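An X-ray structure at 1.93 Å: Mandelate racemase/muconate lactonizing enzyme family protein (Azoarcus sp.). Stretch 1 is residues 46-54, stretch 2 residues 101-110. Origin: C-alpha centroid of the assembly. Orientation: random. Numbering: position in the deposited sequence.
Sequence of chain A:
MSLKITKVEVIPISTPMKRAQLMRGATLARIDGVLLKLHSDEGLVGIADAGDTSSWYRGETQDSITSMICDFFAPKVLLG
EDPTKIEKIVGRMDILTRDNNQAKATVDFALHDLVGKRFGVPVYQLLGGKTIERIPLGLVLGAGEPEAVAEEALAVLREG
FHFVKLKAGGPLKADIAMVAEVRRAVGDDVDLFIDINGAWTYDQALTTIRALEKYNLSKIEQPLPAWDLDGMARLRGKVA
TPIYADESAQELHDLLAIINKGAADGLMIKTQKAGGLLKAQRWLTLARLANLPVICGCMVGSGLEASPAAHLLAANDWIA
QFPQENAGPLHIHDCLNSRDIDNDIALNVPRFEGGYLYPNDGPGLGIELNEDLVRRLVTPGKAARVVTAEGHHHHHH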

ATOM      1  N   GLY A  46       6.458   6.974  49.653  1.00 19.99           N
ATOM      2  CA  GLY A  46       6.980   7.117  48.302  1.00 19.42           C
ATOM      3  C   GLY A  46       6.739   8.543  47.834  1.00 18.00           C
ATOM      4  O   GLY A  46       5.619   9.031  47.927  1.00 17.51           O
ATOM      5  N   ILE A  47       7.776   9.216  47.342  1.00 18.51           N
ATOM      6  CA  ILE A  47       7.633  10.598  46.884  1.00 17.84           C
ATOM      7  C   ILE A  47       7.898  10.777  45.395  1.00 19.62           C
ATOM      8  O   ILE A  47       8.603   9.980  44.778  1.00 19.86           O
ATOM      9  CB  ILE A  47       8.589  11.543  47.648  1.00 19.14           C
ATOM     10  CG1 ILE A  47      10.046  11.140  47.384  1.00 20.65           C
ATOM     11  CG2 ILE A  47       8.291  11.481  49.136  1.00 18.84           C
ATOM     12  CD1 ILE A  47      11.063  12.063  48.021  1.00 21.07           C
ATOM     13  N   ALA A  48       7.334  11.838  44.823  1.00 18.50           N
ATOM     14  CA  ALA A  48       7.512  12.132  43.400  1.00 18.91           C
ATOM     15  C   ALA A  48       7.210  13.598  43.107  1.00 19.57           C
ATOM     16  O   ALA A  48       6.456  14.241  43.841  1.00 18.92           O
ATOM     17  CB  ALA A  48       6.607  11.240  42.558  1.00 19.25           C
ATOM     18  N   ASP A  49       7.808  14.105  42.031  1.00 18.00           N
ATOM     19  CA  ASP A  49       7.650  15.492  41.587  1.00 17.96           C
ATOM     20  C   ASP A  49       7.196  15.447  40.126  1.00 19.13           C
ATOM     21  O   ASP A  49       7.954  14.997  39.263  1.00 17.36           O
ATOM     22  CB  ASP A  49       8.999  16.212  41.672  1.00 18.43           C
ATOM     23  CG  ASP A  49       8.898  17.713  41.404  1.00 21.90           C
ATOM     24  OD1 ASP A  49       7.854  18.188  40.897  1.00 21.55           O
ATOM     25  OD2 ASP A  49       9.887  18.422  41.701  1.00 23.29           O
ATOM     26  N   ALA A  50       5.976  15.904  39.852  1.00 16.07           N
ATOM     27  CA  ALA A  50       5.449  15.897  38.490  1.00 18.27           C
ATOM     28  C   ALA A  50       6.274  16.799  37.581  1.00 20.07           C
ATOM     29  O   ALA A  50       6.365  16.575  36.366  1.00 19.52           O
ATOM     30  CB  ALA A  50       3.994  16.356  38.488  1.00 17.38           C
ATOM     31  N   GLY A  51       6.876  17.817  38.185  1.00 19.00           N
ATOM     32  CA  GLY A  51       7.668  18.762  37.430  1.00 18.89           C
ATOM     33  C   GLY A  51       6.752  19.851  36.905  1.00 19.89           C
ATOM     34  O   GLY A  51       5.595  19.955  37.308  1.00 20.82           O
ATOM     35  N   ASP A  52       7.271  20.661  35.995  1.00 19.40           N
ATOM     36  CA  ASP A  52       6.507  21.751  35.417  1.00 19.75           C
ATOM     37  C   ASP A  52       5.259  21.283  34.657  1.00 19.55           C
ATOM     38  O   ASP A  52       5.212  20.175  34.130  1.00 19.20           O
ATOM     39  CB  ASP A  52       7.422  22.553  34.488  1.00 20.55           C
ATOM     40  CG  ASP A  52       6.747  23.782  33.925  1.00 23.27           C
ATOM     41  OD1 ASP A  52       5.994  24.436  34.673  1.00 23.62           O
ATOM     42  OD2 ASP A  52       6.979  24.098  32.735  1.00 26.04           O
ATOM     43  N   THR A  53       4.240  22.134  34.618  1.00 18.24           N
ATOM     44  CA  THR A  53       3.020  21.823  33.891  1.00 19.02           C
ATOM     45  C   THR A  53       2.966  22.743  32.667  1.00 18.63           C
ATOM     46  O   THR A  53       3.260  23.938  32.757  1.00 19.42           O
ATOM     47  CB  THR A  53       1.760  22.025  34.774  1.00 20.57           C
ATOM     48  OG1 THR A  53       1.767  23.346  35.335  1.00 21.50           O
ATOM     49  CG2 THR A  53       1.739  20.996  35.908  1.00 19.57           C
ATOM     50  N   SER A  54       2.606  22.178  31.521  1.00 18.06           N
ATOM     51  CA  SER A  54       2.543  22.935  30.272  1.00 18.92           C
ATOM     52  C   SER A  54       1.215  22.705  29.557  1.00 18.40           C
ATOM     53  O   SER A  54       0.928  21.591  29.117  1.00 18.93           O
ATOM     54  CB  SER A  54       3.700  22.511  29.357  1.00 18.41           C
ATOM     55  OG  SER A  54       3.552  23.068  28.064  1.00 19.05           O
ATOM     56  N   ASN A 101      -1.462  11.563  31.260  1.00 14.31           N
ATOM     57  CA  ASN A 101      -0.162  10.911  31.346  1.00 14.08           C
ATOM     58  C   ASN A 101       0.747  11.430  32.458  1.00 14.20           C
ATOM     59  O   ASN A 101       1.406  10.637  33.125  1.00 14.35           O
ATOM     60  CB  ASN A 101       0.562  11.022  30.002  1.00 15.75           C
ATOM     61  CG  ASN A 101      -0.198  10.343  28.880  1.00 18.21           C
ATOM     62  OD1 ASN A 101      -1.406  10.533  28.733  1.00 19.13           O
ATOM     63  ND2 ASN A 101       0.505   9.553  28.079  1.00 18.36           N
ATOM     64  N   GLN A 102       0.788  12.746  32.662  1.00 13.10           N
ATOM     65  CA  GLN A 102       1.657  13.305  33.698  1.00 15.08           C
ATOM     66  C   GLN A 102       1.207  12.919  35.107  1.00 15.74           C
ATOM     67  O   GLN A 102       2.038  12.670  35.983  1.00 15.62           O
ATOM     68  CB  GLN A 102       1.733  14.825  33.563  1.00 14.72           C
ATOM     69  CG  GLN A 102       2.619  15.510  34.598  1.00 14.86           C
ATOM     70  CD  GLN A 102       2.916  16.954  34.237  1.00 14.50           C
ATOM     71  OE1 GLN A 102       2.124  17.606  33.567  1.00 14.11           O
ATOM     72  NE2 GLN A 102       4.059  17.463  34.689  1.00 14.81           N
ATOM     73  N   ALA A 103      -0.107  12.872  35.315  1.00 16.12           N
ATOM     74  CA  ALA A 103      -0.671  12.491  36.607  1.00 16.63           C
ATOM     75  C   ALA A 103      -0.340  11.020  36.862  1.00 17.80           C
ATOM     76  O   ALA A 103       0.071  10.647  37.963  1.00 17.91           O
ATOM     77  CB  ALA A 103      -2.177  12.698  36.602  1.00 15.88           C
ATOM     78  N   LYS A 104      -0.519  10.193  35.835  1.00 16.05           N
ATOM     79  CA  LYS A 104      -0.225   8.766  35.943  1.00 16.59           C
ATOM     80  C   LYS A 104       1.267   8.568  36.206  1.00 16.12           C
ATOM     81  O   LYS A 104       1.659   7.745  37.036  1.00 15.95           O
ATOM     82  CB  LYS A 104      -0.608   8.033  34.653  1.00 16.32           C
ATOM     83  CG  LYS A 104      -2.099   7.975  34.357  1.00 17.34           C
ATOM     84  CD  LYS A 104      -2.345   7.410  32.956  1.00 15.42           C
ATOM     85  CE  LYS A 104      -3.825   7.229  32.668  1.00 14.27           C
ATOM     86  NZ  LYS A 104      -4.086   6.892  31.243  1.00 15.48           N
ATOM     87  N   ALA A 105       2.094   9.330  35.497  1.00 14.37           N
ATOM     88  CA  ALA A 105       3.540   9.233  35.651  1.00 15.61           C
ATOM     89  C   ALA A 105       3.947   9.538  37.089  1.00 15.66           C
ATOM     90  O   ALA A 105       4.783   8.851  37.667  1.00 14.22           O
ATOM     91  CB  ALA A 105       4.235  10.198  34.703  1.00 14.22           C
ATOM     92  N   THR A 106       3.349  10.577  37.657  1.00 16.21           N
ATOM     93  CA  THR A 106       3.648  10.976  39.021  1.00 15.32           C
ATOM     94  C   THR A 106       3.382   9.843  40.011  1.00 14.53           C
ATOM     95  O   THR A 106       4.175   9.608  40.928  1.00 15.79           O
ATOM     96  CB  THR A 106       2.827  12.206  39.403  1.00 14.99           C
ATOM     97  OG1 THR A 106       3.146  13.272  38.502  1.00 14.14           O
ATOM     98  CG2 THR A 106       3.145  12.647  40.825  1.00 16.17           C
ATOM     99  N   VAL A 107       2.268   9.145  39.822  1.00 13.52           N
ATOM    100  CA  VAL A 107       1.914   8.026  40.682  1.00 13.84           C
ATOM    101  C   VAL A 107       2.964   6.923  40.524  1.00 15.63           C
ATOM    102  O   VAL A 107       3.462   6.370  41.503  1.00 14.14           O
ATOM    103  CB  VAL A 107       0.523   7.465  40.302  1.00 13.36           C
ATOM    104  CG1 VAL A 107       0.254   6.163  41.056  1.00 14.92           C
ATOM    105  CG2 VAL A 107      -0.550   8.493  40.619  1.00 13.48           C
ATOM    106  N   ASP A 108       3.295   6.625  39.271  1.00 15.27           N
ATOM    107  CA  ASP A 108       4.283   5.603  38.928  1.00 15.80           C
ATOM    108  C   ASP A 108       5.635   5.892  39.590  1.00 14.88           C
ATOM    109  O   ASP A 108       6.286   4.983  40.112  1.00 14.93           O
ATOM    110  CB  ASP A 108       4.434   5.550  37.399  1.00 15.92           C
ATOM    111  CG  ASP A 108       5.590   4.671  36.941  1.00 17.49           C
ATOM    112  OD1 ASP A 108       5.339   3.597  36.349  1.00 18.68           O
ATOM    113  OD2 ASP A 108       6.754   5.056  37.169  1.00 18.67           O
ATOM    114  N   PHE A 109       6.052   7.156  39.563  1.00 15.16           N
ATOM    115  CA  PHE A 109       7.328   7.557  40.159  1.00 16.34           C
ATOM    116  C   PHE A 109       7.368   7.248  41.652  1.00 17.48           C
ATOM    117  O   PHE A 109       8.359   6.712  42.151  1.00 16.56           O
ATOM    118  CB  PHE A 109       7.588   9.057  39.979  1.00 16.69           C
ATOM    119  CG  PHE A 109       7.682   9.507  38.543  1.00 16.97           C
ATOM    120  CD1 PHE A 109       7.960   8.598  37.517  1.00 17.05           C
ATOM    121  CD2 PHE A 109       7.504  10.852  38.220  1.00 14.93           C
ATOM    122  CE1 PHE A 109       8.057   9.028  36.188  1.00 16.10           C
ATOM    123  CE2 PHE A 109       7.597  11.293  36.897  1.00 16.63           C
ATOM    124  CZ  PHE A 109       7.874  10.377  35.883  1.00 16.57           C
ATOM    125  N   ALA A 110       6.291   7.600  42.356  1.00 16.86           N
ATOM    126  CA  ALA A 110       6.204   7.378  43.798  1.00 17.37           C
ATOM    127  C   ALA A 110       6.085   5.899  44.138  1.00 16.76           C
ATOM    128  O   ALA A 110       6.512   5.467  45.202  1.00 17.66           O
ATOM    129  CB  ALA A 110       5.016   8.156  44.392  1.00 15.46           C
TER
HETATM  130  O   HOH W   1       1.286  19.717  31.979  1.00 16.44           O

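This is a close strand-on-helix packing contact built on glycine and alanine, secured at one end by a single glutamine whose amide ties down the chain that follows the strand. The strand at 46-49 and the helix at 101-110 run in roughly opposite senses, with 143° between their N-to-C directions, and their axes approach to 6.7 Å. So short a separation leaves little room for side chains between the two backbones.

Gly46 meets the helix at Ala110, where the two CA atoms are 4.6 Å apart. Its CA lies 3.5 Å from Ala110 O, in a CA-H...O contact with an angle of 145° at the hydrogen. A CB built on Gly46 would point toward the helix and come within a clashing 2.2 Å of Ala110 O, so the absence of a side chain is what permits this approach.

Ala48 is the center of the packing. Its CA-to-CB bond points toward the helix, and its methyl sits among the residues of one helical turn: Ala48 CB is 3.4 Å from Thr106 O, 3.5 Å from Phe109 CB and 3.9 Å from Ala110 CB. A methyl group suits this place, being apolar and small enough to fit against the helix backbone. Ile47 and Asp49 point away, in the alternation expected of a strand, and touch the helix mainly through their backbones. Ile47 O comes 3.7 Å from Ala110 CA; this contact buries it, and it has no hydrogen-bonding partner in the model. Phe109 also points toward the strand, and its ring offers its edge to this stretch, with Asp49 O 4.3 Å from Phe109 CD2.

Further along, Ala50 packs its CB 3.2 Å from Thr106 OG1. That hydroxyl donates to the helix's own backbone, with Thr106 OG1 2.8 Å from Gln102 O; its hydrogen-bonding need is thus met within the helix, while its outer surface can lie against a methyl.

Gln102 supplies both direct hydrogen bonds of the contact. The carboxamide, carried on an extended side chain with chi1 and chi2 both t, reaches across to the other stretch, and Gln102 NE2 donates to Ala50 O and to Asp52 O, each at 3.0 Å and with angles of 153° and 167°. A primary amide suits the task because its two N-H groups can serve two carbonyls at once, while its oxygen remains free to accept. Gln102 OE1 can accept from water 1, whose oxygen is 2.8 Å away, although that water has more acceptors within reach than it has protons; the same water accepts from Ser54 N, also at 2.8 Å, and so can extend the link further along the chain.

This stretch has its own brace. Gly51 N donates to Asp49 OD1 at 2.9 Å, so the aspartate, turned away from the helix, helps to hold the turn. Gly51 has a positive phi of 87° with psi of -168°, angles at which a CB would be jammed against the carbonyl oxygen of Ala50; the backbone itself calls for glycine there.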